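Local coordinates for protein putative sortase (PDB 2W1J) that probably acts as a pilus-assembling sortase, a transpeptidase that covalently joins pilin subunits at the surface of Streptococcus pneumoniae, at residues I21-M25 and N140-V144; A28-N32 and S100-G104; V111-T116 and L175-Y180; V152-P157 and T184-L188. One frame throughout, in Å; residues are numbered along the deposited sequence.

Interaction 1: residues I21-M25 and N140-V144; sequences IDERM and NIKEV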
loop_
_atom_site.group_PDB
_atom_site.type_symbol
_atom_site.label_atom_id
_atom_site.label_comp_id
_atom_site.label_asym_id
_atom_site.label_seq_id
_atom_site.Cartn_x
_atom_site.Cartn_y
_atom_site.Cartn_z
ATOM N N ILE A 21 11.434 -17.126 -4.084
ATOM C CA ILE A 21 11.422 -15.671 -3.966
ATOM C C ILE A 21 12.043 -15.022 -5.205
ATOM O O ILE A 21 11.506 -14.056 -5.745
ATOM C CB ILE A 21 12.128 -15.216 -2.672
ATOM C CG1 ILE A 21 11.333 -15.678 -1.443
ATOM C CG2 ILE A 21 12.304 -13.693 -2.647
ATOM C CD1 ILE A 21 12.063 -15.498 -0.123
ATOM N N ASP A 22 13.159 -15.568 -5.687
ATOM C CA ASP A 22 13.796 -15.003 -6.876
ATOM C C ASP A 22 12.837 -15.013 -8.075
ATOM O O ASP A 22 12.762 -14.047 -8.832
ATOM C CB ASP A 22 15.068 -15.779 -7.231
ATOM C CG ASP A 22 16.148 -15.697 -6.160
ATOM O OD1 ASP A 22 16.237 -14.659 -5.468
ATOM O OD2 ASP A 22 16.928 -16.675 -6.050
ATOM N N GLU A 23 12.133 -16.125 -8.275
ATOM C CA GLU A 23 11.180 -16.231 -9.386
ATOM C C GLU A 23 10.056 -15.208 -9.238
ATOM O O GLU A 23 9.666 -14.531 -10.197
ATOM C CB GLU A 23 10.593 -17.648 -9.438
ATOM C CG GLU A 23 11.611 -18.752 -9.716
ATOM C CD GLU A 23 10.995 -20.144 -9.742
ATOM O OE1 GLU A 23 9.955 -20.360 -9.084
ATOM O OE2 GLU A 23 11.558 -21.028 -10.422
ATOM N N ARG A 24 9.518 -15.118 -8.032
ATOM C CA ARG A 24 8.394 -14.231 -7.785
ATOM C C ARG A 24 8.790 -12.775 -7.974
ATOM O O ARG A 24 8.021 -11.984 -8.528
ATOM C CB ARG A 24 7.862 -14.459 -6.377
ATOM C CG ARG A 24 7.131 -15.776 -6.165
ATOM C CD ARG A 24 6.977 -16.009 -4.679
ATOM N NE ARG A 24 6.128 -17.151 -4.349
ATOM C CZ ARG A 24 4.861 -17.038 -3.968
ATOM N NH1 ARG A 24 4.290 -15.838 -3.900
ATOM N NH2 ARG A 24 4.159 -18.124 -3.670
ATOM N N MET A 25 9.984 -12.417 -7.516
ATOM C CA MET A 25 10.444 -11.042 -7.646
ATOM C C MET A 25 10.730 -10.690 -9.105
ATOM O O MET A 25 10.546 -9.546 -9.509
ATOM C CB MET A 25 11.659 -10.790 -6.753
ATOM C CG MET A 25 11.324 -10.875 -5.264
ATOM S SD MET A 25 10.065 -9.722 -4.673
ATOM C CE MET A 25 10.890 -8.149 -4.920
ATOM N N ASN A 140 7.428 -7.082 2.313
ATOM C CA ASN A 140 7.029 -7.963 1.221
ATOM C C ASN A 140 7.731 -9.310 1.370
ATOM O O ASN A 140 8.430 -9.523 2.361
ATOM C CB ASN A 140 7.219 -7.300 -0.154
ATOM C CG ASN A 140 8.670 -7.003 -0.467
ATOM O OD1 ASN A 140 9.565 -7.772 -0.116
ATOM N ND2 ASN A 140 8.908 -5.895 -1.153
ATOM N N ILE A 141 7.541 -10.218 0.420
ATOM C CA ILE A 141 8.119 -11.550 0.557
ATOM C C ILE A 141 9.645 -11.551 0.622
ATOM O O ILE A 141 10.242 -12.496 1.138
ATOM C CB ILE A 141 7.664 -12.516 -0.557
ATOM C CG1 ILE A 141 7.887 -11.893 -1.941
ATOM C CG2 ILE A 141 6.207 -12.894 -0.349
ATOM C CD1 ILE A 141 7.708 -12.870 -3.101
ATOM N N LYS A 142 10.272 -10.517 0.073
ATOM C CA LYS A 142 11.727 -10.434 0.008
ATOM C C LYS A 142 12.355 -9.747 1.220
ATOM O O LYS A 142 13.384 -10.200 1.724
ATOM C CB LYS A 142 12.137 -9.697 -1.272
ATOM C CG LYS A 142 13.641 -9.452 -1.416
ATOM C CD LYS A 142 13.934 -8.634 -2.668
ATOM C CE LYS A 142 15.375 -8.161 -2.704
ATOM N NZ LYS A 142 15.605 -7.241 -3.858
ATOM N N GLU A 143 11.760 -8.654 1.681
ATOM C CA GLU A 143 12.472 -7.771 2.605
ATOM C C GLU A 143 11.518 -6.793 3.273
ATOM O O GLU A 143 10.312 -6.796 3.002
ATOM C CB GLU A 143 13.569 -7.000 1.859
ATOM C CG GLU A 143 13.018 -6.059 0.791
ATOM C CD GLU A 143 14.103 -5.431 -0.056
ATOM O OE1 GLU A 143 15.226 -5.207 0.452
ATOM O OE2 GLU A 143 13.848 -5.177 -1.246
ATOM N N VAL A 144 12.077 -5.961 4.142
ATOM C CA VAL A 144 11.357 -4.838 4.714
ATOM C C VAL A 144 11.953 -3.564 4.123
ATOM O O VAL A 144 13.177 -3.402 4.096
ATOM C CB VAL A 144 11.515 -4.825 6.246
ATOM C CG1 VAL A 144 10.734 -3.663 6.850
ATOM C CG2 VAL A 144 11.047 -6.149 6.836
#
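I141 meets the helix chiefly through its terminal methyl: CD1 sits 3.6 Å from R24 CD and equally close to R24 CB, so one methyl touches the arginine chain at two carbons as the side chains cross at about a right angle. M25 runs past I141 in the opposite direction and ends on K142, with M25 SD 4.0 Å from K142 CB and M25 CE 3.8 Å from K142 CD. This reach comes from a chain bent twice (chi2 -59°, chi3 -65°). I21 adds CD1, 3.7 Å from the I141 carbonyl O. No hydrogen bond joins the segments; helix 18-33 packs I21, M25 and the aliphatic part of R24 on the connection between the antiparallel strands 135-139 and 144-155 of the sortase sheet. That connection is shaped by N140, whose OD1 makes an Asx turn and accepts from K142 N (2.8 Å) and E143 N (3.0 Å), the donors arriving from opposite faces of the carboxamide plane. N140 ND2 is bonded in turn to P102 O. The polar end of R24 is held by a salt bridge from NE to D20 and by NH1 bonds to the carbonyls of M59 and E61.

Interaction 2: residues A28-N32 and S100-G104; sequences AQAFN and SLPIG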
loop_
_atom_site.group_PDB
_atom_site.type_symbol
_atom_site.label_atom_id
_atom_site.label_comp_id
_atom_site.label_asym_id
_atom_site.label_seq_id
_atom_site.Cartn_x
_atom_site.Cartn_y
_atom_site.Cartn_z
ATOM N N ALA A 28 7.392 -9.751 -10.373
ATOM C CA ALA A 28 6.948 -8.480 -9.809
ATOM C C ALA A 28 7.700 -7.329 -10.466
ATOM O O ALA A 28 7.111 -6.290 -10.786
ATOM C CB ALA A 28 7.154 -8.451 -8.296
ATOM N N GLN A 29 9.004 -7.511 -10.676
ATOM C CA GLN A 29 9.804 -6.470 -11.307
ATOM C C GLN A 29 9.346 -6.224 -12.743
ATOM O O GLN A 29 9.293 -5.082 -13.203
ATOM C CB GLN A 29 11.297 -6.820 -11.282
ATOM C CG GLN A 29 12.164 -5.640 -11.654
ATOM C CD GLN A 29 12.013 -4.516 -10.646
ATOM O OE1 GLN A 29 12.306 -4.698 -9.468
ATOM N NE2 GLN A 29 11.529 -3.371 -11.096
ATOM N N ALA A 30 9.066 -7.305 -13.463
ATOM C CA ALA A 30 8.604 -7.189 -14.841
ATOM C C ALA A 30 7.285 -6.426 -14.888
ATOM O O ALA A 30 7.067 -5.596 -15.771
ATOM C CB ALA A 30 8.436 -8.571 -15.462
ATOM N N PHE A 31 6.393 -6.724 -13.949
ATOM C CA PHE A 31 5.120 -6.026 -13.859
ATOM C C PHE A 31 5.324 -4.524 -13.643
ATOM O O PHE A 31 4.701 -3.696 -14.309
ATOM C CB PHE A 31 4.303 -6.648 -12.727
ATOM C CG PHE A 31 2.938 -6.046 -12.551
ATOM C CD1 PHE A 31 2.773 -4.869 -11.840
ATOM C CD2 PHE A 31 1.821 -6.659 -13.093
ATOM C CE1 PHE A 31 1.517 -4.316 -11.660
ATOM C CE2 PHE A 31 0.563 -6.106 -12.926
ATOM C CZ PHE A 31 0.413 -4.934 -12.213
ATOM N N ASN A 32 6.184 -4.166 -12.695
ATOM C CA ASN A 32 6.467 -2.752 -12.463
ATOM C C ASN A 32 7.137 -2.069 -13.653
ATOM O O ASN A 32 6.799 -0.933 -13.997
ATOM C CB ASN A 32 7.305 -2.557 -11.199
ATOM C CG ASN A 32 6.453 -2.465 -9.957
ATOM O OD1 ASN A 32 5.239 -2.653 -10.027
ATOM N ND2 ASN A 32 7.084 -2.196 -8.813
ATOM N N SER A 100 2.470 1.194 -8.684
ATOM C CA SER A 100 3.537 0.197 -8.637
ATOM C C SER A 100 3.277 -0.831 -7.543
ATOM O O SER A 100 2.773 -0.482 -6.458
ATOM C CB SER A 100 4.870 0.874 -8.318
ATOM O OG SER A 100 5.159 1.948 -9.192
ATOM N N LEU A 101 3.647 -2.085 -7.797
ATOM C CA LEU A 101 3.698 -3.061 -6.714
ATOM C C LEU A 101 4.719 -2.632 -5.669
ATOM O O LEU A 101 5.719 -1.973 -6.001
ATOM C CB LEU A 101 4.082 -4.428 -7.255
ATOM C CG LEU A 101 3.113 -5.029 -8.272
ATOM C CD1 LEU A 101 3.685 -6.320 -8.827
ATOM C CD2 LEU A 101 1.764 -5.288 -7.600
ATOM N N PRO A 102 4.475 -2.998 -4.401
ATOM C CA PRO A 102 5.296 -2.492 -3.298
ATOM C C PRO A 102 6.593 -3.287 -3.163
ATOM O O PRO A 102 6.795 -4.035 -2.199
ATOM C CB PRO A 102 4.383 -2.670 -2.079
ATOM C CG PRO A 102 3.535 -3.861 -2.437
ATOM C CD PRO A 102 3.281 -3.720 -3.916
ATOM N N ILE A 103 7.480 -3.077 -4.132
ATOM C CA ILE A 103 8.814 -3.674 -4.133
ATOM C C ILE A 103 9.918 -2.623 -4.271
ATOM O O ILE A 103 11.097 -2.960 -4.311
ATOM C CB ILE A 103 8.971 -4.735 -5.242
ATOM C CG1 ILE A 103 8.808 -4.098 -6.626
ATOM C CG2 ILE A 103 7.970 -5.851 -5.032
ATOM C CD1 ILE A 103 9.170 -5.012 -7.804
ATOM N N GLY A 104 9.541 -1.350 -4.326
ATOM C CA GLY A 104 10.513 -0.262 -4.394
ATOM C C GLY A 104 11.283 -0.212 -5.692
ATOM O O GLY A 104 11.006 -0.971 -6.629
HETATM O O HOH W 1 9.991 -1.646 -9.167
HETATM O O HOH W 2 12.542 -3.455 -7.022
HETATM O O HOH W 3 6.355 0.770 -11.342
#
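N32 and L101 are joined by a pair of hydrogen bonds in which the asparagine carboxamide reads both polar groups of one residue. L101 N donates to N32 OD1 (2.8 Å), lying in the carbonyl plane on a lone pair, and N32 ND2 donates back to L101 O at 3.1 Å along an almost straight line (172°). Two such bonds fix the flip and rotation of the amide. L101 O also accepts from I103 N, closing an inverse gamma turn centred on P102; both donors arrive from the same face of that carbonyl. Water carries the polar contact further: one molecule accepts from N32 ND2 (3.0 Å) and from Q29 NE2 and donates to G104 O, while Q29 NE2 has D33 as a second partner. Another water links N32 O to S100 OG, which is itself bonded to H109 N. In sortase terms, helix 18-33 is here fastened to the loop between strands 93-95 and 108-113, covering one flank of the barrel. The remaining contact is van der Waals, mostly apolar. L101 CD1 lies 3.5 Å from F31 CD1, the leucine crossing the phenylalanine side chain at about a right angle, and reaches A28 CB at 4.1 Å. I103 CD1 fits between A28 CB (4.0 Å) and Q29 OE1 (3.6 Å), while I103 CG1 backs onto N32 ND2 at 3.4 Å.

Interaction 3: residues V111-T116 and L175-Y180; sequences VITAHT and LTCTPY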
loop_
_atom_site.group_PDB
_atom_site.type_symbol
_atom_site.label_atom_id
_atom_site.label_comp_id
_atom_site.label_asym_id
_atom_site.label_seq_id
_atom_site.Cartn_x
_atom_site.Cartn_y
_atom_site.Cartn_z
ATOM N N VAL A 111 0.740 2.831 -4.031
ATOM C CA VAL A 111 -0.266 3.478 -3.189
ATOM C C VAL A 111 -1.030 2.411 -2.420
ATOM O O VAL A 111 -1.485 1.416 -2.992
ATOM C CB VAL A 111 -1.211 4.365 -4.014
ATOM C CG1 VAL A 111 -2.276 4.995 -3.118
ATOM C CG2 VAL A 111 -0.418 5.441 -4.758
ATOM N N ILE A 112 -1.109 2.599 -1.106
ATOM C CA ILE A 112 -1.719 1.648 -0.183
ATOM C C ILE A 112 -2.864 2.374 0.528
ATOM O O ILE A 112 -2.662 3.462 1.063
ATOM C CB ILE A 112 -0.690 1.108 0.840
ATOM C CG1 ILE A 112 0.463 0.390 0.125
ATOM C CG2 ILE A 112 -1.380 0.180 1.857
ATOM C CD1 ILE A 112 1.552 -0.089 1.055
ATOM N N THR A 113 -4.050 1.770 0.496
ATOM C CA THR A 113 -5.314 2.410 0.861
ATOM C C THR A 113 -5.945 1.732 2.075
ATOM O O THR A 113 -5.933 0.506 2.159
ATOM C CB THR A 113 -6.303 2.195 -0.296
ATOM O OG1 THR A 113 -5.675 2.524 -1.542
ATOM C CG2 THR A 113 -7.569 3.010 -0.107
ATOM N N ALA A 114 -6.537 2.508 2.978
ATOM C CA ALA A 114 -7.335 1.905 4.045
ATOM C C ALA A 114 -8.318 2.920 4.608
ATOM O O ALA A 114 -8.176 4.130 4.383
ATOM C CB ALA A 114 -6.442 1.331 5.157
ATOM N N HIS A 115 -9.316 2.428 5.335
ATOM C CA HIS A 115 -10.391 3.276 5.844
ATOM C C HIS A 115 -9.946 4.194 6.973
ATOM O O HIS A 115 -8.981 3.920 7.690
ATOM C CB HIS A 115 -11.531 2.415 6.385
ATOM C CG HIS A 115 -12.362 1.757 5.331
ATOM N ND1 HIS A 115 -12.862 2.434 4.238
ATOM C CD2 HIS A 115 -12.829 0.490 5.233
ATOM C CE1 HIS A 115 -13.585 1.608 3.503
ATOM N NE2 HIS A 115 -13.588 0.423 4.088
ATOM N N THR A 116 -10.707 5.273 7.148
ATOM C CA THR A 116 -10.691 6.069 8.369
ATOM C C THR A 116 -12.103 6.060 8.949
ATOM O O THR A 116 -13.082 6.206 8.216
ATOM C CB THR A 116 -10.257 7.539 8.109
ATOM O OG1 THR A 116 -8.825 7.626 7.972
ATOM C CG2 THR A 116 -10.679 8.431 9.251
ATOM N N LEU A 175 -3.104 6.263 1.614
ATOM C CA LEU A 175 -4.293 6.974 1.159
ATOM C C LEU A 175 -5.498 6.629 2.032
ATOM O O LEU A 175 -5.793 5.453 2.232
ATOM C CB LEU A 175 -4.578 6.554 -0.287
ATOM C CG LEU A 175 -5.890 6.972 -0.946
ATOM C CD1 LEU A 175 -5.949 8.485 -1.047
ATOM C CD2 LEU A 175 -6.049 6.337 -2.322
ATOM N N THR A 176 -6.200 7.653 2.521
ATOM C CA THR A 176 -7.448 7.419 3.250
ATOM C C THR A 176 -8.418 8.566 2.999
ATOM O O THR A 176 -8.098 9.507 2.275
ATOM C CB THR A 176 -7.178 7.179 4.745
ATOM O OG1 THR A 176 -8.345 6.637 5.366
ATOM C CG2 THR A 176 -6.760 8.460 5.460
ATOM N N CYS A 177 -9.602 8.486 3.594
ATOM C CA CYS A 177 -10.573 9.567 3.462
ATOM C C CYS A 177 -10.384 10.612 4.550
ATOM O O CYS A 177 -9.881 10.312 5.634
ATOM C CB CYS A 177 -11.999 9.021 3.506
ATOM S SG CYS A 177 -12.392 7.992 2.088
ATOM N N THR A 178 -10.807 11.837 4.263
ATOM C CA THR A 178 -10.630 12.938 5.200
ATOM C C THR A 178 -11.590 14.061 4.790
ATOM O O THR A 178 -12.121 14.034 3.682
ATOM C CB THR A 178 -9.154 13.401 5.170
ATOM O OG1 THR A 178 -8.758 13.889 6.455
ATOM C CG2 THR A 178 -8.901 14.442 4.090
ATOM N N PRO A 179 -11.868 15.030 5.680
ATOM C CA PRO A 179 -11.550 15.053 7.105
ATOM C C PRO A 179 -12.215 13.894 7.841
ATOM O O PRO A 179 -13.173 13.302 7.340
ATOM C CB PRO A 179 -12.157 16.377 7.590
ATOM C CG PRO A 179 -12.277 17.228 6.343
ATOM C CD PRO A 179 -12.574 16.250 5.247
ATOM N N TYR A 180 -11.708 13.619 9.034
ATOM C CA TYR A 180 -12.268 12.616 9.922
ATOM C C TYR A 180 -13.787 12.808 10.029
ATOM O O TYR A 180 -14.267 13.899 10.360
ATOM C CB TYR A 180 -11.574 12.770 11.279
ATOM C CG TYR A 180 -12.110 11.909 12.403
ATOM C CD1 TYR A 180 -11.905 10.538 12.414
ATOM C CD2 TYR A 180 -12.819 12.479 13.458
ATOM C CE1 TYR A 180 -12.394 9.745 13.454
ATOM C CE2 TYR A 180 -13.301 11.700 14.506
ATOM C CZ TYR A 180 -13.094 10.334 14.490
ATOM O OH TYR A 180 -13.579 9.562 15.521
#
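T176 and T116 cross at about a right angle, hydroxyl to hydroxyl, their OG1 atoms 2.8 Å apart. With OG1 anti to the backbone N (chi1 -166°), the T176 hydroxyl lies beside its own carbonyl carbon and donates to A114 O at 2.7 Å. T116 OG1 may donate to T176 OG1, though F124 O is a second, weak acceptor for the same proton. The other branch of T116 faces elsewhere: its CG2 methyl comes to the edge of the Y180 ring, near the ring plane, 4.0 Å from CD1. Y180 follows P179, whose preceding peptide bond is cis. Towards the start of the contact, T113 and L175 lie side by side, pointing the same way, and V111 crosses L175 obliquely, its CG1 4.0 Å from L175 CB. Here T113 and L175 form a parallel bridge flanked by L175 N to I112 O (2.9 Å) and A114 N to L175 O (3.1 Å). The short strand axes stand 49° apart, and beyond A114 the links across are made by the threonine hydroxyls. H115 follows A114 on one chain and C177 follows T176 on the other; both touch W44. H115 ND1 and T116 N hydrogen-bond a glycerol, probably from the crystallisation liquor. C177 ends the TLxTC signature of sortases and is probably the catalytic cysteine, with H115 probably the catalytic histidine, at the active-site cleft of the sortase barrel.

Interaction 4: residues V152-P157 and T184-L188; sequences VKVIEP and THRLL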
loop_
_atom_site.group_PDB
_atom_site.type_symbol
_atom_site.label_atom_id
_atom_site.label_comp_id
_atom_site.label_asym_id
_atom_site.label_seq_id
_atom_site.Cartn_x
_atom_site.Cartn_y
_atom_site.Cartn_z
ATOM N N VAL A 152 2.380 15.598 3.139
ATOM C CA VAL A 152 1.019 15.218 3.497
ATOM C C VAL A 152 0.109 16.219 2.814
ATOM O O VAL A 152 0.323 17.429 2.914
ATOM C CB VAL A 152 0.809 15.258 5.014
ATOM C CG1 VAL A 152 -0.644 14.928 5.349
ATOM C CG2 VAL A 152 1.777 14.285 5.708
ATOM N N LYS A 153 -0.893 15.738 2.088
ATOM C CA LYS A 153 -1.769 16.671 1.412
ATOM C C LYS A 153 -3.188 16.159 1.316
ATOM O O LYS A 153 -3.452 14.960 1.459
ATOM C CB LYS A 153 -1.223 17.098 0.057
ATOM C CG LYS A 153 -1.301 16.040 -1.002
ATOM C CD LYS A 153 -0.604 16.514 -2.301
ATOM C CE LYS A 153 -1.351 17.638 -2.980
ATOM N NZ LYS A 153 -0.648 18.153 -4.194
ATOM N N VAL A 154 -4.095 17.097 1.087
ATOM C CA VAL A 154 -5.506 16.789 0.924
ATOM C C VAL A 154 -5.915 17.044 -0.529
ATOM O O VAL A 154 -5.558 18.075 -1.109
ATOM C CB VAL A 154 -6.366 17.618 1.895
ATOM C CG1 VAL A 154 -7.849 17.350 1.675
ATOM C CG2 VAL A 154 -5.966 17.314 3.332
ATOM N N ILE A 155 -6.630 16.090 -1.121
ATOM C CA ILE A 155 -7.066 16.199 -2.515
ATOM C C ILE A 155 -8.558 15.900 -2.627
ATOM O O ILE A 155 -9.166 15.303 -1.724
ATOM C CB ILE A 155 -6.320 15.173 -3.431
ATOM C CG1 ILE A 155 -6.595 13.740 -2.975
ATOM C CG2 ILE A 155 -4.821 15.454 -3.477
ATOM C CD1 ILE A 155 -6.240 12.650 -3.999
ATOM N N GLU A 156 -9.147 16.278 -3.752
ATOM C CA GLU A 156 -10.480 15.771 -4.063
ATOM C C GLU A 156 -10.356 14.339 -4.595
ATOM O O GLU A 156 -9.308 13.952 -5.129
ATOM C CB GLU A 156 -11.209 16.671 -5.054
ATOM C CG GLU A 156 -10.473 16.795 -6.355
ATOM C CD GLU A 156 -11.126 17.744 -7.328
ATOM O OE1 GLU A 156 -11.748 18.736 -6.884
ATOM O OE2 GLU A 156 -10.996 17.490 -8.542
ATOM N N PRO A 157 -11.424 13.547 -4.445
ATOM C CA PRO A 157 -11.317 12.106 -4.650
ATOM C C PRO A 157 -10.889 11.624 -6.036
ATOM O O PRO A 157 -10.347 10.529 -6.149
ATOM C CB PRO A 157 -12.719 11.603 -4.304
ATOM C CG PRO A 157 -13.183 12.568 -3.256
ATOM C CD PRO A 157 -12.670 13.905 -3.745
ATOM N N THR A 184 -15.185 13.839 2.520
ATOM C CA THR A 184 -15.428 14.454 1.221
ATOM C C THR A 184 -14.151 14.494 0.379
ATOM O O THR A 184 -14.218 14.676 -0.843
ATOM C CB THR A 184 -15.925 15.894 1.412
ATOM O OG1 THR A 184 -15.093 16.533 2.383
ATOM C CG2 THR A 184 -17.381 15.909 1.905
ATOM N N HIS A 185 -13.005 14.320 1.031
ATOM C CA HIS A 185 -11.705 14.470 0.393
ATOM C C HIS A 185 -10.851 13.262 0.717
ATOM O O HIS A 185 -11.324 12.319 1.359
ATOM C CB HIS A 185 -11.059 15.771 0.857
ATOM C CG HIS A 185 -11.786 16.980 0.364
ATOM N ND1 HIS A 185 -12.935 17.451 0.965
ATOM C CD2 HIS A 185 -11.583 17.759 -0.726
ATOM C CE1 HIS A 185 -13.377 18.500 0.294
ATOM N NE2 HIS A 185 -12.578 18.705 -0.739
ATOM N N ARG A 186 -9.606 13.285 0.264
ATOM C CA ARG A 186 -8.680 12.193 0.566
ATOM C C ARG A 186 -7.404 12.775 1.153
ATOM O O ARG A 186 -6.955 13.856 0.748
ATOM C CB ARG A 186 -8.339 11.363 -0.683
ATOM C CG ARG A 186 -9.566 10.874 -1.459
ATOM C CD ARG A 186 -10.372 9.844 -0.692
ATOM N NE ARG A 186 -11.577 9.426 -1.416
ATOM C CZ ARG A 186 -12.822 9.765 -1.100
ATOM N NH1 ARG A 186 -13.071 10.564 -0.069
ATOM N NH2 ARG A 186 -13.834 9.301 -1.831
ATOM N N LEU A 187 -6.853 12.060 2.127
ATOM C CA LEU A 187 -5.580 12.402 2.751
ATOM C C LEU A 187 -4.507 11.500 2.160
ATOM O O LEU A 187 -4.677 10.271 2.117
ATOM C CB LEU A 187 -5.674 12.158 4.260
ATOM C CG LEU A 187 -4.420 12.454 5.084
ATOM C CD1 LEU A 187 -4.152 13.936 5.093
ATOM C CD2 LEU A 187 -4.565 11.940 6.515
ATOM N N LEU A 188 -3.411 12.114 1.728
ATOM C CA LEU A 188 -2.278 11.417 1.132
ATOM C C LEU A 188 -1.059 11.648 1.999
ATOM O O LEU A 188 -0.621 12.797 2.143
ATOM C CB LEU A 188 -1.956 11.992 -0.245
ATOM C CG LEU A 188 -2.986 11.885 -1.356
ATOM C CD1 LEU A 188 -2.402 12.293 -2.687
ATOM C CD2 LEU A 188 -3.596 10.527 -1.424
HETATM O O HOH W 4 -9.522 8.514 -3.922
#
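R186 O is gripped twice by the neighbouring strand: I155 N donates to it at 2.9 Å, and V154 CA approaches at 3.3 Å in a CA-H...O contact. This is an antiparallel ladder of the sortase barrel, pairing strand 144-155 with strand 185-194, in which I155 with R186 and K153 with L188 are hydrogen-bonded pairs and V154 with L187 the non-hydrogen-bonded pair between them. R186 N returns a bond to I155 O, and K153 and L188 exchange another such pair. One face of the ladder carries I155, R186 and L188. I155 CG1 packs 3.7 Å from R186 CB, and its CG2 meets L188 CD1, each pair of side chains crossing at about a right angle; K153, on the same face, sends NZ away to D162. The opposite face carries V154 and L187, and there V154 CG1 rests on H185 CB (3.7 Å). Past the strand end, P157 sets its CG over one face of the R186 guanidinium, 3.5 Å above the plane and over its centre. The arginine folds back to meet it through a bend at chi2 (-68°). NH1 donates to H185 O from above the carbonyl plane and has N183 O as a further acceptor, while NH2 forms a salt bridge with D42. In sortases the arginine of this strand belongs to the active site, as R186 probably does. T184 and H185 together oppose T178 in a classic beta bulge, where T184 OG1 and H185 ND1 share a hydrogen bond of 2.7 Å.

In the fold
Two pairs of contacts divide the molecule. Interactions 1 and 2 both use helix 18-33, have centres 10 Å apart, and meet where M25 CE packs on I103. Interactions 3 and 4 share the sheet on the side of the chain's centre opposite interaction 1, with centres 8 Å apart; strands 170-178 and 185-194 pair between them through T176 O to L187 N and T178 O to H185 N. There C177, H115 and R186 are together the probable catalytic residues, C177 SG lying beside R186 NH1 and 6.0 Å from H115 ND1. D42 and W44 probably belong to the lid seen in pilus sortases: D42 contacts R186, and W44 touches all three. Interaction 1 is remote from that site, its centre about 27 Å from that of interaction 3.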